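Local coordinates for ABC transporter substrate-binding protein (Rhizobium radiobacter, PDB 6TFX) that binds mannopinic acid in a cleft as the periplasmic solute-binding component of an ABC transporter that imports mannityl-opines, at residues Val382-Ala387 against Val413-Cys418; Pro293-Ser298 against Gln398-Ala403; Tyr395-Gln398 against Ala403-Ile406; Pro247-Leu252 against Met480-Leu485. All coordinates share one frame; numbering follows the deposited sequence.

Contact 1. Residues Val382-Ala387 against Val413-Cys418. With MG (magnesium ion), chain G; N72 ((2~{R})-2-[[(3~{R},4~{R},5~{S})-3,4,5,6-tetrakis(oxidanyl)-2-oxidanylidene-hexyl]amino]pentanedioic acid), chain C.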
# COMPACT_ATOMS: atom_id res chain seq x y z
N VAL A 382 1.94 3.54 16.57
CA VAL A 382 1.37 3.86 15.26
C VAL A 382 0.52 2.70 14.79
O VAL A 382 1.04 1.59 14.64
CB VAL A 382 2.51 4.16 14.23
CG1 VAL A 382 1.94 4.35 12.82
CG2 VAL A 382 3.34 5.40 14.64
N LEU A 383 -0.78 2.93 14.56
CA LEU A 383 -1.67 1.90 14.02
C LEU A 383 -1.60 2.11 12.49
O LEU A 383 -2.18 3.09 11.97
CB LEU A 383 -3.11 2.09 14.57
CG LEU A 383 -4.16 1.19 13.90
CD1 LEU A 383 -3.85 -0.27 14.15
CD2 LEU A 383 -5.56 1.56 14.38
N TYR A 384 -0.91 1.21 11.78
CA TYR A 384 -0.68 1.36 10.35
C TYR A 384 -1.21 0.08 9.68
O TYR A 384 -1.03 -1.02 10.20
CB TYR A 384 0.83 1.44 10.10
CG TYR A 384 1.22 2.09 8.79
CD1 TYR A 384 1.34 3.48 8.68
CD2 TYR A 384 1.47 1.32 7.65
CE1 TYR A 384 1.71 4.08 7.48
CE2 TYR A 384 1.82 1.91 6.44
CZ TYR A 384 1.90 3.30 6.35
OH TYR A 384 2.32 3.91 5.19
N GLY A 385 -1.83 0.24 8.51
CA GLY A 385 -2.36 -0.92 7.79
C GLY A 385 -1.86 -0.89 6.36
O GLY A 385 -2.08 0.09 5.65
N ALA A 386 -1.19 -1.96 5.92
CA ALA A 386 -0.66 -1.96 4.55
C ALA A 386 -0.32 -3.37 4.11
O ALA A 386 -0.19 -4.27 4.94
CB ALA A 386 0.63 -1.14 4.50
N ALA A 387 -0.14 -3.52 2.80
CA ALA A 387 0.38 -4.74 2.19
C ALA A 387 1.54 -4.33 1.29
O ALA A 387 1.61 -3.17 0.85
CB ALA A 387 -0.69 -5.48 1.37
N VAL A 413 9.13 2.71 6.88
CA VAL A 413 7.96 2.68 7.77
C VAL A 413 8.26 1.88 9.06
O VAL A 413 7.34 1.28 9.64
CB VAL A 413 6.69 2.18 7.04
CG1 VAL A 413 6.11 3.27 6.14
CG2 VAL A 413 6.97 0.92 6.23
N ASN A 414 9.53 1.95 9.55
CA ASN A 414 9.88 1.25 10.78
C ASN A 414 9.59 2.21 11.92
O ASN A 414 10.48 2.90 12.45
CB ASN A 414 11.33 0.75 10.77
CG ASN A 414 11.75 0.03 12.04
OD1 ASN A 414 10.99 -0.03 13.04
ND2 ASN A 414 12.98 -0.51 12.03
N PHE A 415 8.31 2.26 12.28
CA PHE A 415 7.84 3.14 13.36
C PHE A 415 8.20 2.63 14.74
O PHE A 415 8.21 3.42 15.69
CB PHE A 415 6.32 3.27 13.30
CG PHE A 415 5.86 3.87 11.99
CD1 PHE A 415 6.13 5.20 11.67
CD2 PHE A 415 5.15 3.10 11.07
CE1 PHE A 415 5.72 5.74 10.45
CE2 PHE A 415 4.72 3.65 9.86
CZ PHE A 415 5.03 4.96 9.55
N SER A 416 8.44 1.32 14.87
CA SER A 416 8.77 0.74 16.17
C SER A 416 10.23 0.95 16.55
O SER A 416 10.58 0.75 17.71
CB SER A 416 8.46 -0.75 16.18
OG SER A 416 9.29 -1.42 15.25
N HIS A 417 11.08 1.33 15.56
CA HIS A 417 12.52 1.47 15.77
C HIS A 417 13.15 0.09 16.07
O HIS A 417 14.16 -0.02 16.77
CB HIS A 417 12.86 2.55 16.81
CG HIS A 417 12.45 3.92 16.36
ND1 HIS A 417 13.38 4.86 15.97
CD2 HIS A 417 11.21 4.47 16.26
CE1 HIS A 417 12.69 5.93 15.60
NE2 HIS A 417 11.38 5.76 15.78
N CYS A 418 12.54 -0.96 15.49
CA CYS A 418 12.97 -2.36 15.63
C CYS A 418 14.40 -2.50 15.07
O CYS A 418 14.72 -1.90 14.03
CB CYS A 418 11.99 -3.25 14.89
SG CYS A 418 12.43 -5.01 14.85
MG MG G . 11.86 -5.11 16.93
OAB N72 C . -9.66 -0.96 9.02
CAF N72 C . -8.27 -0.87 8.62
CAG N72 C . -7.89 0.25 7.60
OAC N72 C . -8.99 0.81 6.96
CAH N72 C . -6.66 -0.13 6.78
OAM N72 C . -6.19 -1.43 6.74
CAI N72 C . -6.26 0.09 5.34
OAD N72 C . -7.40 0.12 4.51
CAJ N72 C . -5.24 1.20 5.19
OAE N72 C . -4.51 1.46 6.18
CAK N72 C . -5.15 2.01 3.87
N N72 C . -3.93 1.72 3.16
CA N72 C . -2.93 2.70 2.96
C N72 C . -3.00 3.98 3.74
O N72 C . -2.50 4.35 4.88
CB N72 C . -1.56 2.03 2.90
CG N72 C . -0.30 2.85 3.22
CD N72 C . 0.95 2.34 2.50
OE1 N72 C . 0.89 1.76 1.37
OE2 N72 C . 2.06 2.52 3.05
OXT N72 C . -3.66 4.72 2.99
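The wall of the opine pocket formed by strand 381-386 is backed by the loop 413-418, and the meeting is carried by two side chains of the strand, Val382 and Tyr384, against Phe415. Methyl CG1 of Val382 sits over one face of the Phe415 ring, 4.1 Å from its centroid and 18° off the normal, a CH-pi contact; CG1 stands anti to the backbone N (chi1 174°), which sets it over the ring, while CG2 packs against Phe415 CB. The two rings meet obliquely, planes at 42°, so that Phe415 CE2 lies over a face of Tyr384, 3.6 Å from its CD1. Farther out, Val413 CG1 comes within 4.0 Å of Tyr384 OH. In the cleft of this solute-binding protein that hydroxyl donates to a carboxylate oxygen of the ligand, N72 OE2, at 2.6 Å, an approach at the edge of the ring and in its plane. Arg375 also bonds the hydroxyl, and Ile374 of helix 367-374 touches both aromatic side chains. At its far end the loop is tied by Asn414: OD1 accepts from Cys418 N at 3.0 Å, and ND2 donates to Cys418 O at 3.0 Å, each bond on a carbonyl lone pair. Cys418 SG, together with Cys453, binds a magnesium ion.

Contact 2. Residues Pro293-Ser298 against Gln398-Ala403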
# COMPACT_ATOMS: atom_id res chain seq x y z
N PRO A 293 -1.51 -14.47 12.57
CA PRO A 293 -0.59 -14.92 13.62
C PRO A 293 0.88 -14.53 13.43
O PRO A 293 1.76 -15.25 13.92
CB PRO A 293 -0.78 -16.44 13.62
CG PRO A 293 -1.04 -16.76 12.16
CD PRO A 293 -1.90 -15.59 11.67
N SER A 294 1.16 -13.40 12.77
CA SER A 294 2.53 -12.90 12.60
C SER A 294 2.50 -11.42 12.29
O SER A 294 1.41 -10.79 12.31
CB SER A 294 3.30 -13.68 11.53
OG SER A 294 4.69 -13.36 11.63
N VAL A 295 3.67 -10.84 12.00
CA VAL A 295 3.82 -9.41 11.81
C VAL A 295 3.97 -8.99 10.35
O VAL A 295 4.33 -7.84 10.07
CB VAL A 295 4.99 -8.89 12.68
CG1 VAL A 295 4.64 -8.98 14.17
CG2 VAL A 295 6.29 -9.64 12.37
N ILE A 296 3.67 -9.90 9.43
CA ILE A 296 3.61 -9.64 8.00
C ILE A 296 2.31 -10.26 7.47
O ILE A 296 1.79 -11.19 8.09
CB ILE A 296 4.87 -10.14 7.23
CG1 ILE A 296 4.87 -11.68 7.05
CG2 ILE A 296 6.17 -9.61 7.87
CD1 ILE A 296 6.07 -12.16 6.23
N PRO A 297 1.77 -9.76 6.34
CA PRO A 297 0.49 -10.31 5.84
C PRO A 297 0.59 -11.80 5.51
O PRO A 297 1.65 -12.30 5.13
CB PRO A 297 0.21 -9.47 4.59
CG PRO A 297 0.92 -8.14 4.86
CD PRO A 297 2.23 -8.61 5.52
N SER A 298 -0.53 -12.53 5.67
CA SER A 298 -0.52 -14.00 5.50
C SER A 298 -0.11 -14.43 4.10
O SER A 298 0.44 -15.52 3.92
CB SER A 298 -1.86 -14.61 5.90
OG SER A 298 -2.86 -14.17 4.99
N GLN A 398 10.97 -3.05 5.12
CA GLN A 398 10.40 -1.71 5.24
C GLN A 398 9.89 -1.34 6.64
O GLN A 398 10.04 -0.19 7.07
CB GLN A 398 9.27 -1.56 4.20
CG GLN A 398 9.84 -1.68 2.76
CD GLN A 398 8.78 -1.48 1.73
OE1 GLN A 398 7.83 -0.74 1.92
NE2 GLN A 398 8.95 -2.11 0.57
N PHE A 399 9.28 -2.31 7.32
CA PHE A 399 8.69 -2.03 8.63
C PHE A 399 9.61 -2.36 9.81
O PHE A 399 9.39 -1.80 10.90
CB PHE A 399 7.41 -2.84 8.80
CG PHE A 399 6.25 -2.28 8.03
CD1 PHE A 399 5.44 -1.28 8.58
CD2 PHE A 399 5.99 -2.71 6.73
CE1 PHE A 399 4.36 -0.75 7.86
CE2 PHE A 399 4.93 -2.15 5.98
CZ PHE A 399 4.10 -1.20 6.57
N TYR A 400 10.57 -3.29 9.64
CA TYR A 400 11.31 -3.77 10.80
C TYR A 400 12.85 -3.74 10.72
O TYR A 400 13.47 -3.96 11.77
CB TYR A 400 10.85 -5.20 11.16
CG TYR A 400 9.35 -5.33 11.26
CD1 TYR A 400 8.62 -4.58 12.18
CD2 TYR A 400 8.64 -6.19 10.41
CE1 TYR A 400 7.23 -4.68 12.26
CE2 TYR A 400 7.25 -6.29 10.47
CZ TYR A 400 6.55 -5.50 11.37
OH TYR A 400 5.18 -5.59 11.44
N HIS A 401 13.46 -3.50 9.54
CA HIS A 401 14.93 -3.46 9.50
C HIS A 401 15.38 -2.09 10.03
O HIS A 401 14.72 -1.09 9.73
CB HIS A 401 15.43 -3.67 8.07
CG HIS A 401 16.92 -3.82 8.00
ND1 HIS A 401 17.77 -2.73 8.08
CD2 HIS A 401 17.67 -4.95 7.93
CE1 HIS A 401 19.00 -3.22 7.99
NE2 HIS A 401 18.99 -4.55 7.90
N SER A 402 16.45 -2.05 10.83
CA SER A 402 16.85 -0.76 11.43
C SER A 402 17.16 0.35 10.40
O SER A 402 17.04 1.54 10.74
CB SER A 402 18.01 -0.93 12.41
OG SER A 402 19.17 -1.20 11.66
N ALA A 403 17.56 -0.00 9.17
CA ALA A 403 17.87 1.04 8.17
C ALA A 403 16.59 1.85 7.83
O ALA A 403 16.66 2.99 7.39
CB ALA A 403 18.42 0.39 6.90
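The ring of Tyr400 has Phe399 CB over the centre of one face, 3.6 Å above the plane, while its edge meets the loop 293-298. In that plane lies the carbonyl oxygen of Val295, which accepts a hydrogen bond from Tyr400 OH at 2.8 Å. The bond uses a lone pair in the carbonyl plane, with a C=O...donor angle of 137°, so a backbone group holds the phenol's polar end. Val295 also brings its side chain to the same end of the ring: CB is 3.5 Å from Tyr400 OH, and CG2 is 4.0 Å from Tyr400 CE2. Ile296 makes a slighter apolar contact, CG2 reaching the ring edge at Tyr400 CE2. Tyr400 is the last helical residue of helix 392-400, and its side chain joins that helix end to the loop that follows strand 289-291. Its chi1 of -50° places CG beside the backbone N, opposite the carbonyl carbon, and lets the ring reach Val295. Leu252 of strand 240-255 and Ile448 of helix 434-450 touch both Val295 and Tyr400, making the meeting point a buried junction of loop, strand and helices. Cys418 and Cys453, which bind a magnesium ion, have side chains about 4 and 5 Å from that of Tyr400.

Contact 3. Residues Tyr395-Gln398 against Ala403-Ile406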
# COMPACT_ATOMS: atom_id res chain seq x y z
N TYR A 395 7.93 -6.58 3.34
CA TYR A 395 7.33 -6.09 4.60
C TYR A 395 8.38 -6.05 5.69
O TYR A 395 8.45 -5.08 6.45
CB TYR A 395 6.18 -7.00 5.02
CG TYR A 395 5.01 -6.24 5.59
CD1 TYR A 395 4.02 -5.71 4.75
CD2 TYR A 395 4.86 -6.06 6.97
CE1 TYR A 395 2.91 -5.04 5.27
CE2 TYR A 395 3.75 -5.38 7.49
CZ TYR A 395 2.77 -4.88 6.64
OH TYR A 395 1.68 -4.19 7.15
N LEU A 396 9.24 -7.09 5.78
CA LEU A 396 10.22 -7.11 6.86
C LEU A 396 11.22 -5.96 6.76
O LEU A 396 11.53 -5.33 7.76
CB LEU A 396 10.98 -8.45 6.88
CG LEU A 396 10.15 -9.65 7.31
CD1 LEU A 396 10.93 -10.93 7.06
CD2 LEU A 396 9.73 -9.56 8.81
N THR A 397 11.77 -5.74 5.56
CA THR A 397 12.77 -4.69 5.43
C THR A 397 12.14 -3.32 5.72
O THR A 397 12.73 -2.51 6.43
CB THR A 397 13.41 -4.72 4.03
OG1 THR A 397 14.10 -5.97 3.87
CG2 THR A 397 14.36 -3.55 3.81
N GLN A 398 10.97 -3.05 5.12
CA GLN A 398 10.40 -1.71 5.24
C GLN A 398 9.89 -1.34 6.64
O GLN A 398 10.04 -0.19 7.07
CB GLN A 398 9.27 -1.56 4.20
CG GLN A 398 9.84 -1.68 2.76
CD GLN A 398 8.78 -1.48 1.73
OE1 GLN A 398 7.83 -0.74 1.92
NE2 GLN A 398 8.95 -2.11 0.57
N ALA A 403 17.56 -0.00 9.17
CA ALA A 403 17.87 1.04 8.17
C ALA A 403 16.59 1.85 7.83
O ALA A 403 16.66 2.99 7.39
CB ALA A 403 18.42 0.39 6.90
N SER A 404 15.42 1.22 8.04
CA SER A 404 14.15 1.84 7.70
C SER A 404 13.59 2.71 8.84
O SER A 404 12.50 3.26 8.70
CB SER A 404 13.15 0.76 7.33
OG SER A 404 13.62 0.05 6.19
N GLU A 405 14.29 2.77 9.97
CA GLU A 405 13.88 3.49 11.19
C GLU A 405 13.56 4.94 10.89
O GLU A 405 14.31 5.60 10.17
CB GLU A 405 15.03 3.36 12.22
CG GLU A 405 15.06 4.32 13.38
CD GLU A 405 16.13 3.95 14.39
OE1 GLU A 405 17.07 3.21 14.01
OE2 GLU A 405 16.03 4.39 15.55
N ILE A 406 12.43 5.45 11.45
CA ILE A 406 12.09 6.86 11.26
C ILE A 406 13.23 7.74 11.81
O ILE A 406 13.77 7.47 12.90
CB ILE A 406 10.73 7.19 11.94
CG1 ILE A 406 9.59 6.35 11.38
CG2 ILE A 406 10.42 8.69 11.88
CD1 ILE A 406 9.50 6.28 9.86
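Ser404 folds its hydroxymethyl group back against the last turn of helix 392-400, where the packing is close, whereas the partly exposed side chain of Thr397 borders the contact more loosely. The tight part is a single short hydrogen bond: Ser404 OG donates to the backbone oxygen of Thr397 at 2.7 Å. The hydroxyl approaches from above the carbonyl plane, 35° out of it, with a C=O...donor angle of 137°, and so misses the usual lone-pair direction. Beside it, Ser404 CB rests 3.3 Å from Gln398 O and 3.4 Å from Thr397 O, wedged against two successive helix carbonyls. The chi1 of -61° sets OG beside the backbone N of Ser404 and turns it to Thr397 O. On the looser side Thr397 CG2 comes only to 4.4 Å from Ser404 OG. The Thr397 hydroxyl is engaged away from this contact, with Asp393 O one turn back and with Arg429. Gln398 directs its CB away from Ser404, and its OE1 accepts from Arg388. Its backbone pairs with Val413, as that of Ser404 does with Val412, so the returning chain runs past both halves of the contact. The arrangement is a hydroxyl bond to a carbonyl of the last turn of a helix, made by a residue of the short 3-10 segment that follows it and turns the chain back beside the helix end.

Contact 4. Residues Pro247-Leu252 against Met480-Leu485. With N72 ((2~{R})-2-[[(3~{R},4~{R},5~{S})-3,4,5,6-tetrakis(oxidanyl)-2-oxidanylidene-hexyl]amino]pentanedioic acid), chain C.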
# COMPACT_ATOMS: atom_id res chain seq x y z
N PRO A 247 -4.54 -7.33 -2.41
CA PRO A 247 -4.13 -8.11 -1.24
C PRO A 247 -4.79 -7.56 0.04
O PRO A 247 -5.21 -6.40 0.12
CB PRO A 247 -2.61 -7.89 -1.19
CG PRO A 247 -2.38 -6.56 -1.81
CD PRO A 247 -3.52 -6.34 -2.81
N ALA A 248 -4.86 -8.42 1.04
CA ALA A 248 -5.35 -7.99 2.34
C ALA A 248 -4.27 -7.11 2.99
O ALA A 248 -3.07 -7.43 2.93
CB ALA A 248 -5.62 -9.20 3.21
N GLU A 249 -4.69 -5.98 3.57
CA GLU A 249 -3.73 -5.09 4.22
C GLU A 249 -3.68 -5.43 5.71
O GLU A 249 -4.74 -5.51 6.35
CB GLU A 249 -4.19 -3.63 4.05
CG GLU A 249 -4.19 -3.19 2.60
CD GLU A 249 -4.62 -1.75 2.47
OE1 GLU A 249 -5.84 -1.48 2.51
OE2 GLU A 249 -3.73 -0.88 2.36
N LEU A 250 -2.48 -5.69 6.24
CA LEU A 250 -2.36 -6.04 7.67
C LEU A 250 -2.22 -4.79 8.50
O LEU A 250 -1.33 -3.96 8.23
CB LEU A 250 -1.12 -6.93 7.90
CG LEU A 250 -0.73 -7.28 9.34
CD1 LEU A 250 -1.83 -8.01 10.08
CD2 LEU A 250 0.54 -8.09 9.36
N ASN A 251 -3.03 -4.71 9.58
CA ASN A 251 -2.99 -3.62 10.54
C ASN A 251 -2.18 -4.07 11.74
O ASN A 251 -2.42 -5.17 12.25
CB ASN A 251 -4.42 -3.30 11.01
CG ASN A 251 -5.34 -3.07 9.85
OD1 ASN A 251 -6.27 -3.87 9.57
ND2 ASN A 251 -5.08 -2.00 9.11
N LEU A 252 -1.23 -3.25 12.18
CA LEU A 252 -0.45 -3.57 13.36
C LEU A 252 -0.36 -2.34 14.23
O LEU A 252 -0.40 -1.22 13.69
CB LEU A 252 0.99 -3.93 13.00
CG LEU A 252 1.19 -5.22 12.20
CD1 LEU A 252 1.73 -4.91 10.80
CD2 LEU A 252 2.15 -6.13 12.93
N MET A 480 -2.62 -4.15 -6.67
CA MET A 480 -1.65 -3.87 -5.61
C MET A 480 -2.11 -2.78 -4.59
O MET A 480 -1.86 -2.99 -3.39
CB MET A 480 -0.26 -3.62 -6.16
CG MET A 480 0.54 -4.91 -6.38
SD MET A 480 0.71 -6.07 -4.98
CE MET A 480 1.29 -4.94 -3.65
N PRO A 481 -2.84 -1.70 -4.97
CA PRO A 481 -3.32 -0.75 -3.95
C PRO A 481 -4.57 -1.24 -3.17
O PRO A 481 -5.04 -0.50 -2.30
CB PRO A 481 -3.71 0.48 -4.78
CG PRO A 481 -3.13 0.28 -6.13
CD PRO A 481 -3.15 -1.20 -6.32
N SER A 482 -5.13 -2.43 -3.49
CA SER A 482 -6.36 -3.00 -2.89
C SER A 482 -7.60 -2.17 -3.26
O SER A 482 -8.59 -2.11 -2.51
CB SER A 482 -6.24 -3.15 -1.37
OG SER A 482 -5.09 -3.92 -1.02
N ALA A 483 -7.55 -1.55 -4.47
CA ALA A 483 -8.62 -0.69 -4.97
C ALA A 483 -8.90 -1.06 -6.43
O ALA A 483 -8.03 -1.60 -7.11
CB ALA A 483 -8.19 0.76 -4.89
N PRO A 484 -10.10 -0.73 -6.94
CA PRO A 484 -10.39 -1.04 -8.35
C PRO A 484 -9.38 -0.43 -9.32
O PRO A 484 -8.86 0.66 -9.10
CB PRO A 484 -11.76 -0.41 -8.57
CG PRO A 484 -12.39 -0.34 -7.21
CD PRO A 484 -11.24 -0.06 -6.29
N LEU A 485 -9.14 -1.15 -10.41
CA LEU A 485 -8.28 -0.69 -11.48
C LEU A 485 -9.20 -0.35 -12.65
O LEU A 485 -9.89 -1.24 -13.19
CB LEU A 485 -7.26 -1.77 -11.91
CG LEU A 485 -6.29 -1.36 -13.02
CD1 LEU A 485 -5.27 -0.32 -12.53
CD2 LEU A 485 -5.59 -2.57 -13.60
OAB N72 C . -9.66 -0.96 9.02
CAF N72 C . -8.27 -0.87 8.62
CAG N72 C . -7.89 0.25 7.60
OAC N72 C . -8.99 0.81 6.96
CAH N72 C . -6.66 -0.13 6.78
OAM N72 C . -6.19 -1.43 6.74
CAI N72 C . -6.26 0.09 5.34
OAD N72 C . -7.40 0.12 4.51
CAJ N72 C . -5.24 1.20 5.19
OAE N72 C . -4.51 1.46 6.18
CAK N72 C . -5.15 2.01 3.87
N N72 C . -3.93 1.72 3.16
CA N72 C . -2.93 2.70 2.96
C N72 C . -3.00 3.98 3.74
O N72 C . -2.50 4.35 4.88
CB N72 C . -1.56 2.03 2.90
CG N72 C . -0.30 2.85 3.22
CD N72 C . 0.95 2.34 2.50
OE1 N72 C . 0.89 1.76 1.37
OE2 N72 C . 2.06 2.52 3.05
OXT N72 C . -3.66 4.72 2.99
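Beside the opine-binding cleft, strand 240-255 turns a corner at Pro247, and here the loop 480-485 is pinned to it by Ser482. The hydroxyl OG of Ser482 donates to Pro247 O at 2.7 Å, on a lone pair in the carbonyl plane with a C=O...donor angle of 144°. Its chi1 of -55°, which puts OG beside its own backbone N, also brings that oxygen 3.4 Å from Pro247 CD, so one proline presents both an acceptor and a ring edge to the same hydroxyl. The peptide bond before Pro247 is cis, in keeping with the sharp corner. Met480 adds apolar packing: although its CB leads away, the end of the chain curls back until CE is 4.4 Å from Pro247 CG. Two residues along the strand, Glu249 passes Ser482 with its CG, 3.8 Å from OG, and extends its chain to the ligand. There its carboxylate takes two bonds: N72 N donates to OE2 at 2.7 Å and N72 OAD donates to OE1 at 3.0 Å. Thr26 of helix 26-35 also touches Glu249 and bonds the ligand through its backbone N. A strand carboxylate facing the ligand's amine, with a loop packed alongside, belongs to the ligand cleft of this family 5 protein.

In the fold
Strands 240-255 and 381-386 are antiparallel neighbours in one mixed sheet, and they bring contact 4 and contact 1, centres about 15 Å apart, to the same bound opine. Contacts 1, 2 and 3 cluster more closely, with centres about 8 to 9 Å from one another, around helix 392-400, which contacts 2 and 3 share. Along the chain, contact 4 spans the widest loop and encloses the others; contact 3 is nested within contact 1, while the segments of contacts 1 and 2 alternate. Sheet, helix and returning loop thus form a continuous run from the ligand cleft to the magnesium ion bound by Cys418 and Cys453.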